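PDB 4P17: RabGAP/TBC protein from Chlamydomonas reinhardtii, which is of unknown function but carries a TBC domain and so probably acts as a GTPase-activating protein for Rab GTPases in the flagellum. Local coordinates for residues D14-P19 against P242-M247; R30-V35 against M296-V301; P120-L125 against M161-N166; N155-L160 against L234-V239. All blocks are in the same frame, centred on the assembly; numbering follows the deposited sequence.

Contact 1. Residues D14-P19 against P242-M247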
loop_
_atom_site.group_PDB
_atom_site.type_symbol
_atom_site.label_atom_id
_atom_site.label_comp_id
_atom_site.label_asym_id
_atom_site.label_seq_id
_atom_site.Cartn_x
_atom_site.Cartn_y
_atom_site.Cartn_z
ATOM N N ASP A 14 7.922 1.030 -14.658
ATOM C CA ASP A 14 6.468 0.988 -14.533
ATOM C C ASP A 14 5.866 2.396 -14.626
ATOM O O ASP A 14 6.563 3.359 -14.923
ATOM C CB ASP A 14 6.042 0.268 -13.232
ATOM C CG ASP A 14 6.447 0.974 -11.975
ATOM O OD1 ASP A 14 6.752 2.205 -11.987
ATOM O OD2 ASP A 14 6.419 0.254 -10.949
ATOM N N LEU A 15 4.567 2.496 -14.370
ATOM C CA LEU A 15 3.840 3.729 -14.638
ATOM C C LEU A 15 4.404 4.832 -13.796
ATOM O O LEU A 15 4.512 5.972 -14.222
ATOM C CB LEU A 15 2.348 3.556 -14.358
ATOM C CG LEU A 15 1.549 4.857 -14.360
ATOM C CD1 LEU A 15 1.613 5.446 -15.776
ATOM C CD2 LEU A 15 0.114 4.612 -13.906
ATOM N N TYR A 16 4.791 4.470 -12.596
ATOM C CA TYR A 16 5.225 5.457 -11.614
ATOM C C TYR A 16 6.726 5.717 -11.671
ATOM O O TYR A 16 7.261 6.468 -10.843
ATOM C CB TYR A 16 4.809 4.946 -10.244
ATOM C CG TYR A 16 3.333 5.058 -10.045
ATOM C CD1 TYR A 16 2.723 6.298 -9.890
ATOM C CD2 TYR A 16 2.535 3.934 -10.051
ATOM C CE1 TYR A 16 1.355 6.402 -9.712
ATOM C CE2 TYR A 16 1.173 4.035 -9.875
ATOM C CZ TYR A 16 0.590 5.250 -9.701
ATOM O OH TYR A 16 -0.769 5.299 -9.552
ATOM N N GLY A 17 7.393 5.123 -12.652
ATOM C CA GLY A 17 8.807 5.374 -12.879
ATOM C C GLY A 17 9.796 4.442 -12.197
ATOM O O GLY A 17 10.997 4.699 -12.237
ATOM N N PHE A 18 9.316 3.383 -11.551
ATOM C CA PHE A 18 10.222 2.417 -10.896
ATOM C C PHE A 18 10.726 1.470 -11.941
ATOM O O PHE A 18 9.941 1.038 -12.789
ATOM C CB PHE A 18 9.502 1.612 -9.803
ATOM C CG PHE A 18 9.057 2.444 -8.642
ATOM C CD1 PHE A 18 9.903 2.688 -7.579
ATOM C CD2 PHE A 18 7.795 3.013 -8.630
ATOM C CE1 PHE A 18 9.480 3.468 -6.527
ATOM C CE2 PHE A 18 7.382 3.790 -7.601
ATOM C CZ PHE A 18 8.215 4.018 -6.541
ATOM N N PRO A 19 12.029 1.163 -11.915
ATOM C CA PRO A 19 12.501 0.119 -12.829
ATOM C C PRO A 19 11.913 -1.213 -12.453
ATOM O O PRO A 19 11.799 -1.494 -11.257
ATOM C CB PRO A 19 14.020 0.105 -12.619
ATOM C CG PRO A 19 14.349 1.371 -12.001
ATOM C CD PRO A 19 13.148 1.785 -11.186
ATOM N N PRO A 242 5.226 -4.865 -6.973
ATOM C CA PRO A 242 5.380 -3.793 -7.954
ATOM C C PRO A 242 4.453 -2.643 -7.637
ATOM O O PRO A 242 3.361 -2.866 -7.164
ATOM C CB PRO A 242 4.983 -4.447 -9.268
ATOM C CG PRO A 242 5.345 -5.879 -9.068
ATOM C CD PRO A 242 4.984 -6.160 -7.635
ATOM N N SER A 243 4.892 -1.428 -7.895
ATOM C CA SER A 243 4.154 -0.265 -7.418
ATOM C C SER A 243 2.699 -0.172 -7.922
ATOM O O SER A 243 1.814 0.251 -7.179
ATOM C CB SER A 243 4.920 1.016 -7.801
ATOM O OG SER A 243 4.688 1.338 -9.150
ATOM N N GLU A 244 2.423 -0.580 -9.153
ATOM C CA GLU A 244 1.056 -0.439 -9.654
ATOM C C GLU A 244 0.163 -1.493 -8.991
ATOM O O GLU A 244 -1.046 -1.287 -8.819
ATOM C CB GLU A 244 1.007 -0.557 -11.172
ATOM C CG GLU A 244 1.796 0.499 -11.854
ATOM C CD GLU A 244 1.709 0.426 -13.332
ATOM O OE1 GLU A 244 0.581 0.501 -13.860
ATOM O OE2 GLU A 244 2.778 0.266 -13.968
ATOM N N THR A 245 0.773 -2.600 -8.574
ATOM C CA THR A 245 0.009 -3.642 -7.890
ATOM C C THR A 245 -0.298 -3.149 -6.477
ATOM O O THR A 245 -1.423 -3.309 -5.978
ATOM C CB THR A 245 0.776 -4.933 -7.879
ATOM O OG1 THR A 245 1.008 -5.295 -9.240
ATOM C CG2 THR A 245 0.026 -6.015 -7.213
ATOM N N VAL A 246 0.705 -2.543 -5.843
ATOM C CA VAL A 246 0.518 -1.970 -4.511
ATOM C C VAL A 246 -0.664 -0.996 -4.517
ATOM O O VAL A 246 -1.521 -1.053 -3.623
ATOM C CB VAL A 246 1.770 -1.215 -4.009
ATOM C CG1 VAL A 246 1.504 -0.560 -2.648
ATOM C CG2 VAL A 246 2.977 -2.119 -3.893
ATOM N N MET A 247 -0.726 -0.117 -5.515
ATOM C CA MET A 247 -1.743 0.945 -5.504
ATOM C C MET A 247 -3.144 0.373 -5.609
ATOM O O MET A 247 -4.098 0.958 -5.098
ATOM C CB MET A 247 -1.541 1.948 -6.646
ATOM C CG MET A 247 -0.169 2.478 -6.779
ATOM S SD MET A 247 0.315 3.421 -5.361
ATOM C CE MET A 247 1.912 3.989 -5.999
HETATM O O HOH W 1 4.322 -1.721 -11.049
HETATM O O HOH W 2 7.472 -1.053 -8.540
#
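D14 splits its carboxylate between two jobs. Its CG sits in the crowded position between the backbone N and the carbonyl carbon (chi1 65°). D14 OD1 turns back into the type I turn D14-G17 and accepts from F18 N at 2.9 Å, with a weak bond from Y16 N. OD2 points to the start of helix 243-256. There S243 OG, itself in the crowded position, donates to D14 OD2 over 2.7 Å, from above the carboxylate plane. Two waters also donate to OD2 and accept from the backbone N-H groups of S243 and E244.

E244 answers in the other direction. Its chain is extended beyond CG, and E244 OE2 accepts from L15 N at 2.9 Å, again met from above the plane. The same OE2 is salt-bridged to R30.

Y16 holds its ring beside the backbone N (chi1 -73°). S243 OG lies at the ring edge, 3.5 Å from Y16 CD2. M247 is bent at chi2 (-64°), which places CE over one face, 4.0 Å from the Y16 ring centroid, in a CH-pi contact. Its sulfur is oblique to the ring, a Met-aromatic contact. L15 CD2 lies over the opposite face near the rim, and the phenol OH bonds to R73.

D14 OD2 and E244 OE2 are only 4.7 Å apart. Three donors on the first oxygen and R30 on the second would offset that repulsion. The helix start, reached through the waters, would probably help keep D14 ionised.

Contact 2. Residues R30-V35 against M296-V301; sequences RRSCDV and MHQRDV
R299 starts in the crowded position between N and carbonyl carbon (chi1 57°) and runs extended from CG to NE. A turn at chi4 (-94°) then lays the guanidinium against C33 CB, which sits over the centre of one face, 3.4 Å from R299 CZ. C33 keeps SG beside its own backbone N (chi1 -66°). C33 SG faces the start of helix 299-306 and accepts from D300 N at 3.6 Å. R299 NH2 meets D34 OD1 at 2.9 Å, in the guanidinium plane, as a salt bridge. Water 6 accepts from R299 NH1 and lies 2.9 Å from D34 OD1.

Q298 is the N-cap residue. It bends at chi2, and Q298 OE1 accepts from V301 N at 2.9 Å. Its NE2 shares water 4 with S32 OG and D300 OD2. R30 crosses H297 obliquely, with CG 3.8 Å from H297 CB, and water 3 links R30 NH1 to H297 ND1.

The contact holds helix 27-50 against the start of helix 299-306. Helix 243-256 lies beside both: E244 reaches R30, R248 forms a salt bridge with D300 OD1, and T245 packs on R299. N36, further along helix 27-50, bonds to D300 OD2.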
loop_
_atom_site.group_PDB
_atom_site.type_symbol
_atom_site.label_atom_id
_atom_site.label_comp_id
_atom_site.label_asym_id
_atom_site.label_seq_id
_atom_site.Cartn_x
_atom_site.Cartn_y
_atom_site.Cartn_z
ATOM N N ARG A 30 0.862 -7.073 -17.547
ATOM C CA ARG A 30 0.686 -5.631 -17.437
ATOM C C ARG A 30 -0.189 -5.064 -18.583
ATOM O O ARG A 30 -0.990 -4.150 -18.382
ATOM C CB ARG A 30 2.073 -4.960 -17.389
ATOM C CG ARG A 30 2.850 -5.255 -16.111
ATOM C CD ARG A 30 4.262 -4.650 -16.141
ATOM N NE ARG A 30 4.263 -3.299 -16.683
ATOM C CZ ARG A 30 4.017 -2.203 -15.970
ATOM N NH1 ARG A 30 3.765 -2.292 -14.674
ATOM N NH2 ARG A 30 4.028 -1.007 -16.551
ATOM N N ARG A 31 -0.068 -5.611 -19.787
ATOM C CA ARG A 31 -0.888 -5.125 -20.897
ATOM C C ARG A 31 -2.373 -5.418 -20.593
ATOM O O ARG A 31 -3.228 -4.560 -20.754
ATOM C CB ARG A 31 -0.409 -5.771 -22.203
ATOM C CG ARG A 31 -1.249 -5.579 -23.457
ATOM C CD ARG A 31 -1.996 -4.244 -23.574
ATOM N NE ARG A 31 -1.188 -3.047 -23.347
ATOM C CZ ARG A 31 -1.665 -1.805 -23.387
ATOM N NH1 ARG A 31 -2.946 -1.584 -23.640
ATOM N NH2 ARG A 31 -0.853 -0.776 -23.172
ATOM N N SER A 32 -2.657 -6.630 -20.132
ATOM C CA SER A 32 -4.008 -7.007 -19.747
ATOM C C SER A 32 -4.563 -6.045 -18.718
ATOM O O SER A 32 -5.705 -5.633 -18.812
ATOM C CB SER A 32 -4.054 -8.430 -19.193
ATOM O OG SER A 32 -5.404 -8.826 -18.918
ATOM N N CYS A 33 -3.762 -5.683 -17.720
ATOM C CA CYS A 33 -4.279 -4.815 -16.665
ATOM C C CYS A 33 -4.545 -3.429 -17.189
ATOM O O CYS A 33 -5.540 -2.789 -16.776
ATOM C CB CYS A 33 -3.318 -4.766 -15.489
ATOM S SG CYS A 33 -3.198 -6.410 -14.664
ATOM N N ASP A 34 -3.700 -2.971 -18.116
ATOM C CA ASP A 34 -3.881 -1.655 -18.698
ATOM C C ASP A 34 -5.133 -1.636 -19.574
ATOM O O ASP A 34 -5.863 -0.644 -19.589
ATOM C CB ASP A 34 -2.672 -1.228 -19.545
ATOM C CG ASP A 34 -1.438 -0.868 -18.712
ATOM O OD1 ASP A 34 -1.551 -0.711 -17.473
ATOM O OD2 ASP A 34 -0.357 -0.714 -19.333
ATOM N N VAL A 35 -5.368 -2.719 -20.318
ATOM C CA VAL A 35 -6.540 -2.759 -21.195
ATOM C C VAL A 35 -7.817 -2.831 -20.367
ATOM O O VAL A 35 -8.821 -2.206 -20.705
ATOM C CB VAL A 35 -6.525 -3.938 -22.203
ATOM C CG1 VAL A 35 -5.383 -3.799 -23.146
ATOM C CG2 VAL A 35 -6.468 -5.246 -21.518
ATOM N N MET A 296 4.893 -9.646 -8.941
ATOM C CA MET A 296 3.459 -9.829 -9.005
ATOM C C MET A 296 2.835 -8.668 -9.805
ATOM O O MET A 296 2.290 -7.720 -9.248
ATOM C CB MET A 296 2.884 -9.941 -7.595
ATOM C CG MET A 296 1.576 -10.732 -7.515
ATOM S SD MET A 296 0.241 -10.118 -8.587
ATOM C CE MET A 296 -0.705 -11.620 -8.824
ATOM N N HIS A 297 2.904 -8.768 -11.130
ATOM C CA HIS A 297 2.450 -7.703 -12.009
ATOM C C HIS A 297 0.976 -7.830 -12.358
ATOM O O HIS A 297 0.361 -6.857 -12.766
ATOM C CB HIS A 297 3.310 -7.682 -13.284
ATOM C CG HIS A 297 4.733 -7.342 -13.014
ATOM N ND1 HIS A 297 5.134 -6.065 -12.675
ATOM C CD2 HIS A 297 5.844 -8.114 -12.971
ATOM C CE1 HIS A 297 6.440 -6.062 -12.467
ATOM N NE2 HIS A 297 6.894 -7.289 -12.636
ATOM N N GLN A 298 0.392 -9.005 -12.114
ATOM C CA GLN A 298 -0.999 -9.237 -12.450
ATOM C C GLN A 298 -1.878 -8.668 -11.347
ATOM O O GLN A 298 -2.416 -9.399 -10.494
ATOM C CB GLN A 298 -1.274 -10.741 -12.656
ATOM C CG GLN A 298 -1.992 -11.064 -13.960
ATOM C CD GLN A 298 -3.156 -10.145 -14.253
ATOM O OE1 GLN A 298 -3.703 -9.500 -13.356
ATOM N NE2 GLN A 298 -3.535 -10.068 -15.518
ATOM N N ARG A 299 -2.021 -7.350 -11.341
ATOM C CA ARG A 299 -2.778 -6.704 -10.282
ATOM C C ARG A 299 -4.294 -6.985 -10.365
ATOM O O ARG A 299 -4.989 -7.013 -9.357
ATOM C CB ARG A 299 -2.502 -5.188 -10.286
ATOM C CG ARG A 299 -2.795 -4.461 -11.569
ATOM C CD ARG A 299 -2.190 -3.094 -11.543
ATOM N NE ARG A 299 -2.627 -2.291 -12.682
ATOM C CZ ARG A 299 -1.959 -2.184 -13.819
ATOM N NH1 ARG A 299 -0.816 -2.837 -14.002
ATOM N NH2 ARG A 299 -2.433 -1.415 -14.775
ATOM N N ASP A 300 -4.792 -7.267 -11.565
ATOM C CA ASP A 300 -6.189 -7.614 -11.716
ATOM C C ASP A 300 -6.488 -8.940 -11.015
ATOM O O ASP A 300 -7.460 -9.073 -10.248
ATOM C CB ASP A 300 -6.589 -7.738 -13.191
ATOM C CG ASP A 300 -6.753 -6.409 -13.909
ATOM O OD1 ASP A 300 -6.936 -5.346 -13.265
ATOM O OD2 ASP A 300 -6.769 -6.462 -15.160
ATOM N N VAL A 301 -5.647 -9.931 -11.282
ATOM C CA VAL A 301 -5.843 -11.247 -10.696
ATOM C C VAL A 301 -5.607 -11.206 -9.192
ATOM O O VAL A 301 -6.301 -11.907 -8.428
ATOM C CB VAL A 301 -4.931 -12.258 -11.360
ATOM C CG1 VAL A 301 -4.967 -13.602 -10.630
ATOM C CG2 VAL A 301 -5.334 -12.383 -12.823
HETATM O O HOH W 3 3.516 -3.780 -12.718
HETATM O O HOH W 4 -6.129 -8.674 -16.189
HETATM O O HOH W 5 -6.652 -2.959 -14.343
HETATM O O HOH W 6 0.608 -1.986 -16.082
#

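Contact 3. Residues P120-L125 against M161-N166; sequences PDHPWL and MLVALN
In this all-helical TBC fold, the loop P120-L125 between helices 108-114 and 128-144 packs on the end of helix 153-164. Two adjacent helix side chains, L162 and V163, supply the relief, and three loop side chains form the matching surface.

V163 is the main bump. Its CG2 enters the hollow between the H122 ring and the branched end of L125. It stands over one face of the imidazole, 4.1 Å from the H122 ring centroid, in a CH-pi contact. L125 CD1 leans on the same face near its rim. P123 CD lies against the opposite face, so the ring is sandwiched.

The ring is also fixed in its own plane. H122 CG is anti to the backbone N (chi1 -170°), which swings the imidazole toward the helix. L125 N then donates to H122 ND1 at 3.0 Å, nearly straight (169°) and close to the ring plane. At the other end NE2 bonds to Y16 O, consistent with a proton on NE2.

L162 makes the second, shallower fit. W124 is also anti to its backbone N and comes in edge-on, with CZ3 4.2 Å from L162 CB. Its indole makes a cation-pi contact with R167 and rests on D129 and A133 of helix 128-144. L125 CD2 reaches L162 CD1 at 4.4 Å, so L125 spans both helix residues.

Packing is tightest at the tip of L125. In one of the two conformers of V163, L125 CD1 lies 3.5 Å from V163 CG2, closer than usual for two carbons.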
loop_
_atom_site.group_PDB
_atom_site.type_symbol
_atom_site.label_atom_id
_atom_site.label_comp_id
_atom_site.label_asym_id
_atom_site.label_seq_id
_atom_site.Cartn_x
_atom_site.Cartn_y
_atom_site.Cartn_z
ATOM N N PRO A 120 16.353 3.110 -3.977
ATOM C CA PRO A 120 17.631 3.394 -4.627
ATOM C C PRO A 120 17.439 3.845 -6.076
ATOM O O PRO A 120 18.187 4.697 -6.544
ATOM C CB PRO A 120 18.362 2.054 -4.559
ATOM C CG PRO A 120 17.257 1.030 -4.543
ATOM C CD PRO A 120 16.138 1.669 -3.756
ATOM N N ASP A 121 16.429 3.322 -6.766
ATOM C CA ASP A 121 16.402 3.481 -8.206
ATOM C C ASP A 121 15.327 4.405 -8.762
ATOM O O ASP A 121 15.356 4.705 -9.952
ATOM C CB ASP A 121 16.267 2.092 -8.860
ATOM N N HIS A 122 14.388 4.871 -7.939
ATOM C CA HIS A 122 13.360 5.760 -8.469
ATOM C C HIS A 122 13.996 7.093 -8.827
ATOM O O HIS A 122 14.629 7.703 -7.983
ATOM C CB HIS A 122 12.201 5.974 -7.473
ATOM C CG HIS A 122 11.030 6.678 -8.084
ATOM N ND1 HIS A 122 10.908 8.051 -8.095
ATOM C CD2 HIS A 122 9.976 6.199 -8.789
ATOM C CE1 HIS A 122 9.799 8.385 -8.734
ATOM N NE2 HIS A 122 9.222 7.280 -9.176
ATOM N N PRO A 123 13.815 7.568 -10.068
ATOM C CA PRO A 123 14.513 8.795 -10.470
ATOM C C PRO A 123 14.214 10.058 -9.663
ATOM O O PRO A 123 15.109 10.891 -9.532
ATOM C CB PRO A 123 14.056 8.978 -11.907
ATOM C CG PRO A 123 13.815 7.605 -12.384
ATOM C CD PRO A 123 13.188 6.905 -11.232
ATOM N N TRP A 124 13.000 10.227 -9.157
ATOM C CA TRP A 124 12.678 11.430 -8.375
ATOM C C TRP A 124 12.809 11.187 -6.859
ATOM O O TRP A 124 13.298 12.040 -6.125
ATOM C CB TRP A 124 11.268 11.937 -8.710
ATOM C CG TRP A 124 10.975 13.187 -7.944
ATOM C CD1 TRP A 124 11.456 14.439 -8.207
ATOM C CD2 TRP A 124 10.178 13.293 -6.777
ATOM N NE1 TRP A 124 11.003 15.319 -7.261
ATOM C CE2 TRP A 124 10.222 14.636 -6.363
ATOM C CE3 TRP A 124 9.438 12.377 -6.021
ATOM C CZ2 TRP A 124 9.545 15.081 -5.237
ATOM C CZ3 TRP A 124 8.763 12.827 -4.918
ATOM C CH2 TRP A 124 8.814 14.170 -4.538
ATOM N N LEU A 125 12.387 10.027 -6.370
ATOM C CA LEU A 125 12.483 9.788 -4.940
ATOM C C LEU A 125 13.957 9.702 -4.499
ATOM O O LEU A 125 14.245 10.014 -3.347
ATOM C CB LEU A 125 11.742 8.533 -4.506
ATOM C CG LEU A 125 10.207 8.620 -4.498
ATOM C CD1 LEU A 125 9.599 7.249 -4.354
ATOM C CD2 LEU A 125 9.645 9.585 -3.396
ATOM N N MET A 161 3.197 7.160 -1.562
ATOM C CA MET A 161 2.135 8.144 -1.544
ATOM C C MET A 161 2.537 9.377 -2.358
ATOM O O MET A 161 1.754 9.863 -3.180
ATOM C CB MET A 161 1.794 8.552 -0.119
ATOM C CG MET A 161 1.008 7.538 0.657
ATOM S SD MET A 161 0.651 8.324 2.245
ATOM C CE MET A 161 -0.276 7.008 3.062
ATOM N N LEU A 162 3.760 9.858 -2.146
ATOM C CA LEU A 162 4.241 11.016 -2.912
ATOM C C LEU A 162 4.154 10.773 -4.427
ATOM O O LEU A 162 3.658 11.604 -5.171
ATOM C CB LEU A 162 5.664 11.383 -2.495
ATOM C CG LEU A 162 5.813 12.094 -1.143
ATOM C CD1 LEU A 162 7.288 12.191 -0.775
ATOM C CD2 LEU A 162 5.152 13.475 -1.130
ATOM N N VAL A 163 4.598 9.608 -4.873
ATOM C CA VAL A 163 4.605 9.336 -6.299
ATOM C C VAL A 163 3.177 9.192 -6.845
ATOM O O VAL A 163 2.878 9.688 -7.933
ATOM C CB VAL A 163 5.441 8.079 -6.617
ATOM C CG1 VAL A 163 5.328 7.729 -8.049
ATOM C CG2 VAL A 163 6.923 8.309 -6.276
ATOM N N ALA A 164 2.302 8.515 -6.105
ATOM C CA ALA A 164 0.913 8.307 -6.546
ATOM C C ALA A 164 0.109 9.589 -6.529
ATOM O O ALA A 164 -0.893 9.688 -7.238
ATOM C CB ALA A 164 0.221 7.267 -5.662
ATOM N N LEU A 165 0.514 10.521 -5.666
ATOM C CA LEU A 165 -0.189 11.790 -5.457
ATOM C C LEU A 165 0.478 12.960 -6.204
ATOM O O LEU A 165 0.314 14.104 -5.820
ATOM C CB LEU A 165 -0.260 12.113 -3.960
ATOM C CG LEU A 165 -1.060 11.122 -3.096
ATOM C CD1 LEU A 165 -0.897 11.464 -1.640
ATOM C CD2 LEU A 165 -2.532 11.139 -3.490
ATOM N N ASN A 166 1.255 12.646 -7.233
ATOM C CA ASN A 166 1.910 13.655 -8.082
ATOM C C ASN A 166 2.778 14.654 -7.302
ATOM O O ASN A 166 2.842 15.872 -7.598
ATOM C CB ASN A 166 0.847 14.381 -8.895
ATOM C CG ASN A 166 -0.174 13.424 -9.482
ATOM O OD1 ASN A 166 0.165 12.306 -9.888
ATOM N ND2 ASN A 166 -1.421 13.850 -9.524
#

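Contact 4. Residues N155-L160 against L234-V239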
loop_
_atom_site.group_PDB
_atom_site.type_symbol
_atom_site.label_atom_id
_atom_site.label_comp_id
_atom_site.label_asym_id
_atom_site.label_seq_id
_atom_site.Cartn_x
_atom_site.Cartn_y
_atom_site.Cartn_z
ATOM N N ASN A 155 8.448 5.107 5.899
ATOM C CA ASN A 155 9.286 5.735 4.876
ATOM C C ASN A 155 8.827 5.348 3.482
ATOM O O ASN A 155 8.486 6.207 2.674
ATOM C CB ASN A 155 10.764 5.372 5.077
ATOM C CG ASN A 155 11.692 6.290 4.312
ATOM O OD1 ASN A 155 11.775 6.232 3.082
ATOM N ND2 ASN A 155 12.433 7.095 5.032
ATOM N N THR A 156 8.725 4.051 3.200
ATOM C CA THR A 156 8.369 3.641 1.849
ATOM C C THR A 156 6.873 3.894 1.567
ATOM O O THR A 156 6.488 4.180 0.441
ATOM C CB THR A 156 8.747 2.141 1.574
ATOM O OG1 THR A 156 8.121 1.283 2.526
ATOM C CG2 THR A 156 10.287 1.949 1.630
ATOM N N ILE A 157 6.028 3.846 2.592
ATOM C CA ILE A 157 4.626 4.250 2.425
ATOM C C ILE A 157 4.509 5.692 1.912
ATOM O O ILE A 157 3.836 5.984 0.945
ATOM C CB ILE A 157 3.857 4.106 3.757
ATOM C CG1 ILE A 157 3.764 2.624 4.141
ATOM C CG2 ILE A 157 2.432 4.670 3.632
ATOM C CD1 ILE A 157 3.147 2.363 5.477
ATOM N N VAL A 158 5.190 6.624 2.558
ATOM C CA VAL A 158 5.043 7.998 2.153
ATOM C C VAL A 158 5.704 8.231 0.803
ATOM O O VAL A 158 5.247 9.073 0.018
ATOM C CB VAL A 158 5.618 8.952 3.215
ATOM C CG1 VAL A 158 5.776 10.373 2.631
ATOM C CG2 VAL A 158 4.742 8.938 4.401
ATOM N N GLY A 159 6.756 7.462 0.517
ATOM C CA GLY A 159 7.423 7.538 -0.762
ATOM C C GLY A 159 6.457 7.169 -1.871
ATOM O O GLY A 159 6.354 7.854 -2.877
ATOM N N LEU A 160 5.713 6.083 -1.691
ATOM C CA LEU A 160 4.768 5.705 -2.723
ATOM C C LEU A 160 3.587 6.635 -2.726
ATOM O O LEU A 160 3.032 6.898 -3.774
ATOM C CB LEU A 160 4.320 4.242 -2.564
ATOM C CG LEU A 160 4.595 3.310 -3.744
ATOM C CD1 LEU A 160 6.038 3.316 -4.159
ATOM C CD2 LEU A 160 4.186 1.886 -3.327
ATOM N N LEU A 234 3.010 -4.076 7.705
ATOM C CA LEU A 234 3.511 -2.794 8.223
ATOM C C LEU A 234 3.764 -1.789 7.094
ATOM O O LEU A 234 3.537 -0.588 7.246
ATOM C CB LEU A 234 4.802 -2.981 9.025
ATOM C CG LEU A 234 4.724 -3.745 10.343
ATOM C CD1 LEU A 234 6.117 -3.920 10.925
ATOM C CD2 LEU A 234 3.791 -3.027 11.322
ATOM N N CYS A 235 4.280 -2.277 5.978
ATOM C CA CYS A 235 4.628 -1.386 4.865
ATOM C C CYS A 235 3.533 -1.301 3.837
ATOM O O CYS A 235 3.704 -0.694 2.808
ATOM C CB CYS A 235 5.916 -1.852 4.197
ATOM S SG CYS A 235 7.298 -1.870 5.364
ATOM N N LEU A 236 2.392 -1.911 4.126
ATOM C CA LEU A 236 1.263 -1.938 3.219
ATOM C C LEU A 236 1.668 -2.359 1.820
ATOM O O LEU A 236 1.296 -1.708 0.850
ATOM C CB LEU A 236 0.588 -0.568 3.136
ATOM C CG LEU A 236 0.301 0.058 4.475
ATOM C CD1 LEU A 236 -0.172 1.491 4.236
ATOM C CD2 LEU A 236 -0.734 -0.792 5.185
ATOM N N PHE A 237 2.440 -3.444 1.761
ATOM C CA PHE A 237 3.001 -4.039 0.534
ATOM C C PHE A 237 4.006 -3.189 -0.224
ATOM O O PHE A 237 4.477 -3.615 -1.274
ATOM C CB PHE A 237 1.862 -4.464 -0.424
ATOM C CG PHE A 237 0.910 -5.477 0.178
ATOM C CD1 PHE A 237 1.322 -6.784 0.410
ATOM C CD2 PHE A 237 -0.374 -5.108 0.551
ATOM C CE1 PHE A 237 0.458 -7.699 0.988
ATOM C CE2 PHE A 237 -1.230 -6.007 1.144
ATOM C CZ PHE A 237 -0.822 -7.310 1.356
ATOM N N SER A 238 4.392 -2.015 0.298
ATOM C CA SER A 238 5.111 -1.075 -0.513
ATOM C C SER A 238 6.546 -1.533 -0.803
ATOM O O SER A 238 7.121 -1.095 -1.803
ATOM C CB SER A 238 5.135 0.335 0.121
ATOM O OG SER A 238 5.687 0.371 1.439
ATOM N N VAL A 239 7.116 -2.403 0.040
ATOM C CA VAL A 239 8.466 -2.924 -0.196
ATOM C C VAL A 239 8.443 -4.353 -0.758
ATOM O O VAL A 239 9.470 -5.020 -0.776
ATOM C CB VAL A 239 9.330 -2.943 1.081
ATOM C CG1 VAL A 239 9.288 -1.566 1.796
ATOM C CG2 VAL A 239 8.880 -4.003 2.038
#
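S238 OG takes part in two hydrogen bonds. It accepts from T156 OG1 at 2.8 Å and donates to C235 O at 2.6 Å. The second bond uses a lone pair in the carbonyl plane. C235 O is itself gripped twice, because S238 N also donates to it at 2.9 Å. Both hydroxyls stand in the crowded position between N and carbonyl carbon (chi1 57° in T156 and in S238), so they face each other between helix and turn.

Apolar groups flank this relay. The V239 side chain crosses that of T156 at about a right angle, and V239 CG1 comes within 3.2 Å of T156 OG1. I157 reaches over the turn with an extended chain. Its CD1 lies 3.6 Å from L236 CD1 and also touches L234 O, which accepts from Y189 OH. L160 comes from one helical turn further on. Its chi1 of -121° is far from a staggered value, and CD2 rests 3.9 Å from S238 CB. L160 also packs on F18 and on V246 and M247 of helix 243-256.

Residues C235-S238 form a type I' turn, and L236 has positive phi. L236 is the C-prime residue of the Schellman motif that ends helix 226-234. The contact thus presses a Schellman helix end, tied by a serine, onto helix 153-164 in the interior of the all-helical TBC domain.

In the fold
Contacts 3 and 4 are buried and share helix 153-164. Contact 4 is the nearest to the middle of the fold, its centre about 6 Å from that of the chain. Contact 3 joins its segments by apolar and CH-pi contacts alone, whereas contact 4 adds one hydroxyl relay. Contacts 1 and 2 are only partly buried and depend largely on charges and waters, with a Tyr-Met contact in contact 1. Contact 2 lies farthest out, its centre about 17 Å from that of the chain. Contact 1 is the hub. It reaches contact 2 through a salt bridge, contact 3 through a backbone carbonyl and contact 4 through apolar packing. Contact 2 touches neither contact 3 nor contact 4.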